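Local coordinates for flagellar biosynthetic protein flhB (Aquifex aeolicus, PDB 3B1S) that probably serves in flagellar protein export and rod assembly as a membrane protein of the export apparatus, represented here by its C-terminal domain, at residues T2-A7 against A52-V57; A17-A22 against G60-P65. All blocks are in the same frame, centred on the assembly; numbering follows the deposited sequence.

Contact 1 of 2, residues T2-A7 against A52-V57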
loop_
_atom_site.group_PDB
_atom_site.type_symbol
_atom_site.label_atom_id
_atom_site.label_comp_id
_atom_site.label_asym_id
_atom_site.label_seq_id
_atom_site.Cartn_x
_atom_site.Cartn_y
_atom_site.Cartn_z
ATOM N N THR D 2 -14.040 6.126 8.563
ATOM C CA THR D 2 -13.449 4.888 8.055
ATOM C C THR D 2 -12.094 5.160 7.351
ATOM O O THR D 2 -11.941 6.179 6.663
ATOM C CB THR D 2 -14.408 4.268 7.034
ATOM O OG1 THR D 2 -15.763 4.501 7.450
ATOM C CG2 THR D 2 -14.155 2.780 6.870
ATOM N N HIS D 3 -11.124 4.255 7.501
ATOM C CA HIS D 3 -9.792 4.456 6.891
ATOM C C HIS D 3 -9.208 3.184 6.293
ATOM O O HIS D 3 -9.151 2.145 6.972
ATOM C CB HIS D 3 -8.757 5.016 7.898
ATOM C CG HIS D 3 -8.934 6.466 8.246
ATOM N ND1 HIS D 3 -8.818 6.934 9.541
ATOM C CD2 HIS D 3 -9.207 7.549 7.475
ATOM C CE1 HIS D 3 -9.026 8.240 9.553
ATOM N NE2 HIS D 3 -9.265 8.638 8.315
ATOM N N ILE D 4 -8.745 3.286 5.049
ATOM C CA ILE D 4 -8.020 2.220 4.371
ATOM C C ILE D 4 -6.969 2.769 3.403
ATOM O O ILE D 4 -7.108 3.867 2.915
ATOM C CB ILE D 4 -8.955 1.285 3.650
ATOM C CG1 ILE D 4 -8.168 0.404 2.702
ATOM C CG2 ILE D 4 -9.948 2.060 2.894
ATOM C CD1 ILE D 4 -8.908 -0.762 2.358
ATOM N N ALA D 5 -5.932 1.974 3.170
ATOM C CA ALA D 5 -4.861 2.334 2.269
ATOM C C ALA D 5 -4.095 1.136 1.745
ATOM O O ALA D 5 -3.955 0.167 2.444
ATOM C CB ALA D 5 -3.925 3.227 2.980
ATOM N N ILE D 6 -3.572 1.224 0.527
ATOM C CA ILE D 6 -2.727 0.152 -0.073
ATOM C C ILE D 6 -1.468 0.700 -0.705
ATOM O O ILE D 6 -1.543 1.296 -1.738
ATOM C CB ILE D 6 -3.470 -0.643 -1.173
ATOM C CG1 ILE D 6 -4.947 -0.824 -0.832
ATOM C CG2 ILE D 6 -2.801 -1.952 -1.401
ATOM C CD1 ILE D 6 -5.200 -1.482 0.467
ATOM N N ALA D 7 -0.319 0.485 -0.102
ATOM C CA ALA D 7 0.913 1.026 -0.641
ATOM C C ALA D 7 1.559 0.111 -1.714
ATOM O O ALA D 7 1.575 -1.109 -1.578
ATOM C CB ALA D 7 1.868 1.305 0.456
ATOM N N ALA D 52 -11.774 -2.871 -3.239
ATOM C CA ALA D 52 -11.687 -4.091 -4.035
ATOM C C ALA D 52 -10.304 -4.714 -3.977
ATOM O O ALA D 52 -10.149 -5.916 -4.196
ATOM C CB ALA D 52 -12.074 -3.813 -5.473
ATOM N N LEU D 53 -9.301 -3.900 -3.671
ATOM C CA LEU D 53 -7.910 -4.344 -3.721
ATOM C C LEU D 53 -7.412 -4.995 -2.404
ATOM O O LEU D 53 -6.543 -5.884 -2.416
ATOM C CB LEU D 53 -7.044 -3.156 -4.140
ATOM C CG LEU D 53 -5.555 -3.220 -4.450
ATOM C CD1 LEU D 53 -5.189 -4.169 -5.579
ATOM C CD2 LEU D 53 -5.167 -1.818 -4.807
ATOM N N TYR D 54 -8.004 -4.574 -1.285
ATOM C CA TYR D 54 -7.536 -4.936 0.057
ATOM C C TYR D 54 -7.500 -6.439 0.396
ATOM O O TYR D 54 -6.426 -6.975 0.718
ATOM C CB TYR D 54 -8.339 -4.184 1.129
ATOM C CG TYR D 54 -7.554 -3.985 2.397
ATOM C CD1 TYR D 54 -7.179 -2.712 2.795
ATOM C CD2 TYR D 54 -7.146 -5.070 3.182
ATOM C CE1 TYR D 54 -6.444 -2.506 3.931
ATOM C CE2 TYR D 54 -6.404 -4.872 4.332
ATOM C CZ TYR D 54 -6.059 -3.581 4.690
ATOM O OH TYR D 54 -5.330 -3.330 5.814
ATOM N N PRO D 55 -8.673 -7.121 0.362
ATOM C CA PRO D 55 -8.657 -8.537 0.736
ATOM C C PRO D 55 -7.908 -9.342 -0.300
ATOM O O PRO D 55 -7.451 -10.448 -0.018
ATOM C CB PRO D 55 -10.144 -8.917 0.721
ATOM C CG PRO D 55 -10.892 -7.598 0.879
ATOM C CD PRO D 55 -10.048 -6.661 0.069
ATOM N N ALA D 56 -7.763 -8.750 -1.479
ATOM C CA ALA D 56 -7.304 -9.452 -2.661
ATOM C C ALA D 56 -5.834 -9.872 -2.598
ATOM O O ALA D 56 -5.463 -10.953 -3.060
ATOM C CB ALA D 56 -7.575 -8.609 -3.901
ATOM N N VAL D 57 -5.010 -8.952 -2.128
ATOM C CA VAL D 57 -3.581 -9.135 -2.116
ATOM C C VAL D 57 -2.920 -9.120 -0.778
ATOM O O VAL D 57 -3.568 -8.981 0.232
ATOM C CB VAL D 57 -2.915 -8.117 -2.998
ATOM C CG1 VAL D 57 -3.148 -8.468 -4.444
ATOM C CG2 VAL D 57 -3.465 -6.767 -2.706
#
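Ile6, on strand 4-9, packs against Leu53 and Tyr54. All the contact across the two segments is apolar or van der Waals, with no hydrogen bond between them. CG1 of Ile6 lies anti to the carbonyl carbon, beside the backbone N (chi1 -36°), which leaves CG2 anti to that N. Both branches meet one methyl of Leu53, with CG1 and CG2 of Ile6 each 4.1 Å from Leu53 CD2. CD1 of Ile6 comes obliquely to the Tyr54 ring, nearest its CD1 and CE1. Ile4 lies beside the same ring, but its detailed placement is doubtful. The backbone takes a smaller part: Ala5 O is 3.9 Å from Tyr54 CE1, again obliquely placed.

Polar ties lie alongside: Lys23 NZ is hydrogen-bonded to the carbonyl oxygens of Tyr54 and Val57. On the strand itself, Ala5 to Ala7 pair antiparallel with a strand of another protein chain. The contact thus joins the first strand of the FlhB C-terminal domain to Leu53 of helix 47-53 and the residues that follow. The two segments meet by hydrocarbon packing alone, while Lys23 of the neighbouring strand supplies the polar ties to 54-57.

Contact 2 of 2, residues A17-A22 against G60-P65; sequences APVVVA and GKEISP
Gly60 and Ile63 hydrogen-bond through their backbone nitrogens to alternate carbonyls of 17-22, the two segments running roughly antiparallel but skewed, with end-to-end directions 129° apart. Gly60 N donates to Val20 O at 2.8 Å, in a nearly straight bond (N-H...O 165°). Ile63 N donates to Pro18 O at 2.9 Å. Pro18 O is also approached by the CA-H of Glu62, with a CA-to-O distance of 3.4 Å.

The side chain of Ile63 carries most of the apolar contact. Its CG1 sits between its backbone N and carbonyl carbon (chi1 61°), and CD1 beyond it reaches the proline ring, 3.8 Å from Pro18 CD. The other branch, CG2, meets Val20 CG2 at 4.1 Å, the two side chains crossing at about a right angle. Val19 CG1 lies 3.6 Å from Gly60 O, and the extended Glu62 brings OE2 to 4.0 Å from Ala17 CB.

Helix 68-84 closes over Pro18 and Ile63 through Val71. Val19 and Val21 bond to strand 4-9, whereas Pro18 and Val20 offer their carbonyls on the other edge of strand 19-25. There the extended segment 60-65 docks on the antiparallel sheet of this FlhB/YscU-type cytoplasmic domain.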
loop_
_atom_site.group_PDB
_atom_site.type_symbol
_atom_site.label_atom_id
_atom_site.label_comp_id
_atom_site.label_asym_id
_atom_site.label_seq_id
_atom_site.Cartn_x
_atom_site.Cartn_y
_atom_site.Cartn_z
ATOM N N ALA D 17 5.202 -6.013 -12.373
ATOM C CA ALA D 17 3.984 -5.442 -11.840
ATOM C C ALA D 17 4.256 -4.775 -10.475
ATOM O O ALA D 17 5.356 -4.917 -9.924
ATOM C CB ALA D 17 2.890 -6.520 -11.743
ATOM N N PRO D 18 3.278 -4.003 -9.959
ATOM C CA PRO D 18 3.329 -3.421 -8.606
ATOM C C PRO D 18 3.306 -4.429 -7.417
ATOM O O PRO D 18 2.414 -5.271 -7.313
ATOM C CB PRO D 18 2.090 -2.534 -8.586
ATOM C CG PRO D 18 1.852 -2.201 -10.037
ATOM C CD PRO D 18 2.178 -3.416 -10.755
ATOM N N VAL D 19 4.310 -4.311 -6.554
ATOM C CA VAL D 19 4.433 -5.028 -5.293
ATOM C C VAL D 19 3.645 -4.285 -4.203
ATOM O O VAL D 19 3.832 -3.094 -4.013
ATOM C CB VAL D 19 5.932 -5.053 -4.830
ATOM C CG1 VAL D 19 6.154 -6.010 -3.676
ATOM C CG2 VAL D 19 6.845 -5.422 -5.965
ATOM N N VAL D 20 2.792 -4.981 -3.465
ATOM C CA VAL D 20 2.127 -4.368 -2.321
ATOM C C VAL D 20 3.093 -4.276 -1.163
ATOM O O VAL D 20 3.435 -5.284 -0.593
ATOM C CB VAL D 20 0.961 -5.226 -1.830
ATOM C CG1 VAL D 20 0.139 -4.461 -0.808
ATOM C CG2 VAL D 20 0.108 -5.716 -2.990
ATOM N N VAL D 21 3.550 -3.087 -0.801
ATOM C CA VAL D 21 4.494 -3.017 0.313
ATOM C C VAL D 21 3.841 -2.807 1.681
ATOM O O VAL D 21 4.468 -3.027 2.704
ATOM C CB VAL D 21 5.659 -2.021 0.079
ATOM C CG1 VAL D 21 5.968 -1.918 -1.385
ATOM C CG2 VAL D 21 5.394 -0.647 0.683
ATOM N N ALA D 22 2.579 -2.395 1.686
ATOM C CA ALA D 22 1.818 -2.207 2.905
ATOM C C ALA D 22 0.336 -2.230 2.555
ATOM O O ALA D 22 -0.031 -1.859 1.441
ATOM C CB ALA D 22 2.179 -0.909 3.515
ATOM N N GLY D 60 4.145 -7.839 0.159
ATOM C CA GLY D 60 5.362 -8.376 -0.425
ATOM C C GLY D 60 5.117 -9.092 -1.737
ATOM O O GLY D 60 6.050 -9.390 -2.460
ATOM N N LYS D 61 3.863 -9.355 -2.060
ATOM C CA LYS D 61 3.574 -10.053 -3.294
ATOM C C LYS D 61 2.863 -9.238 -4.405
ATOM O O LYS D 61 1.759 -8.709 -4.210
ATOM C CB LYS D 61 2.866 -11.366 -2.978
ATOM C CG LYS D 61 3.787 -12.313 -2.201
ATOM C CD LYS D 61 3.103 -13.621 -1.804
ATOM C CE LYS D 61 4.040 -14.464 -0.920
ATOM N NZ LYS D 61 3.647 -15.902 -0.950
ATOM N N GLU D 62 3.411 -9.314 -5.609
ATOM C CA GLU D 62 2.963 -8.557 -6.759
ATOM C C GLU D 62 1.515 -8.783 -7.008
ATOM O O GLU D 62 1.004 -9.847 -6.792
ATOM C CB GLU D 62 3.658 -9.045 -8.013
ATOM C CG GLU D 62 5.053 -8.608 -8.180
ATOM C CD GLU D 62 5.596 -9.045 -9.489
ATOM O OE1 GLU D 62 6.757 -8.761 -9.785
ATOM O OE2 GLU D 62 4.856 -9.685 -10.233
ATOM N N ILE D 63 0.849 -7.737 -7.442
ATOM C CA ILE D 63 -0.583 -7.770 -7.631
ATOM C C ILE D 63 -0.910 -8.819 -8.678
ATOM O O ILE D 63 -0.045 -9.243 -9.448
ATOM C CB ILE D 63 -1.137 -6.378 -8.018
ATOM C CG1 ILE D 63 -0.537 -5.889 -9.337
ATOM C CG2 ILE D 63 -0.784 -5.379 -6.950
ATOM C CD1 ILE D 63 -1.267 -4.738 -9.991
ATOM N N SER D 64 -2.161 -9.225 -8.638
ATOM C CA SER D 64 -2.721 -10.126 -9.632
ATOM C C SER D 64 -2.640 -9.464 -10.985
ATOM O O SER D 64 -2.818 -8.241 -11.081
ATOM C CB SER D 64 -4.200 -10.409 -9.335
ATOM O OG SER D 64 -4.364 -11.095 -8.132
ATOM N N PRO D 65 -2.327 -10.274 -12.073
ATOM C CA PRO D 65 -2.602 -9.833 -13.436
ATOM C C PRO D 65 -3.981 -9.155 -13.599
ATOM O O PRO D 65 -4.076 -8.098 -14.231
ATOM C CB PRO D 65 -2.460 -11.125 -14.234
ATOM C CG PRO D 65 -1.293 -11.804 -13.536
ATOM C CD PRO D 65 -1.484 -11.489 -12.061
#

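Overall arrangement
From the N terminus, strand 4-9 runs into a loop of nine residues and returns as strand 19-25, its antiparallel neighbour; the chain then passes through helix 27-39, strand 43-45 and helix 47-53. Contact 1 closes this first long loop by bringing the end of helix 47-53 back to strand 4-9. A few residues later, contact 2 ties the loop leading to helix 68-84 to strand 19-25. The segments alternate along the chain, so the two closures cross. Their centres lie about 12 Å apart. They meet through backbone bonds of Ala7 with Val21 and Ala22, and through Val57 packing on Val20. Together they fasten the connection between helices 47-53 and 68-84 to both strands.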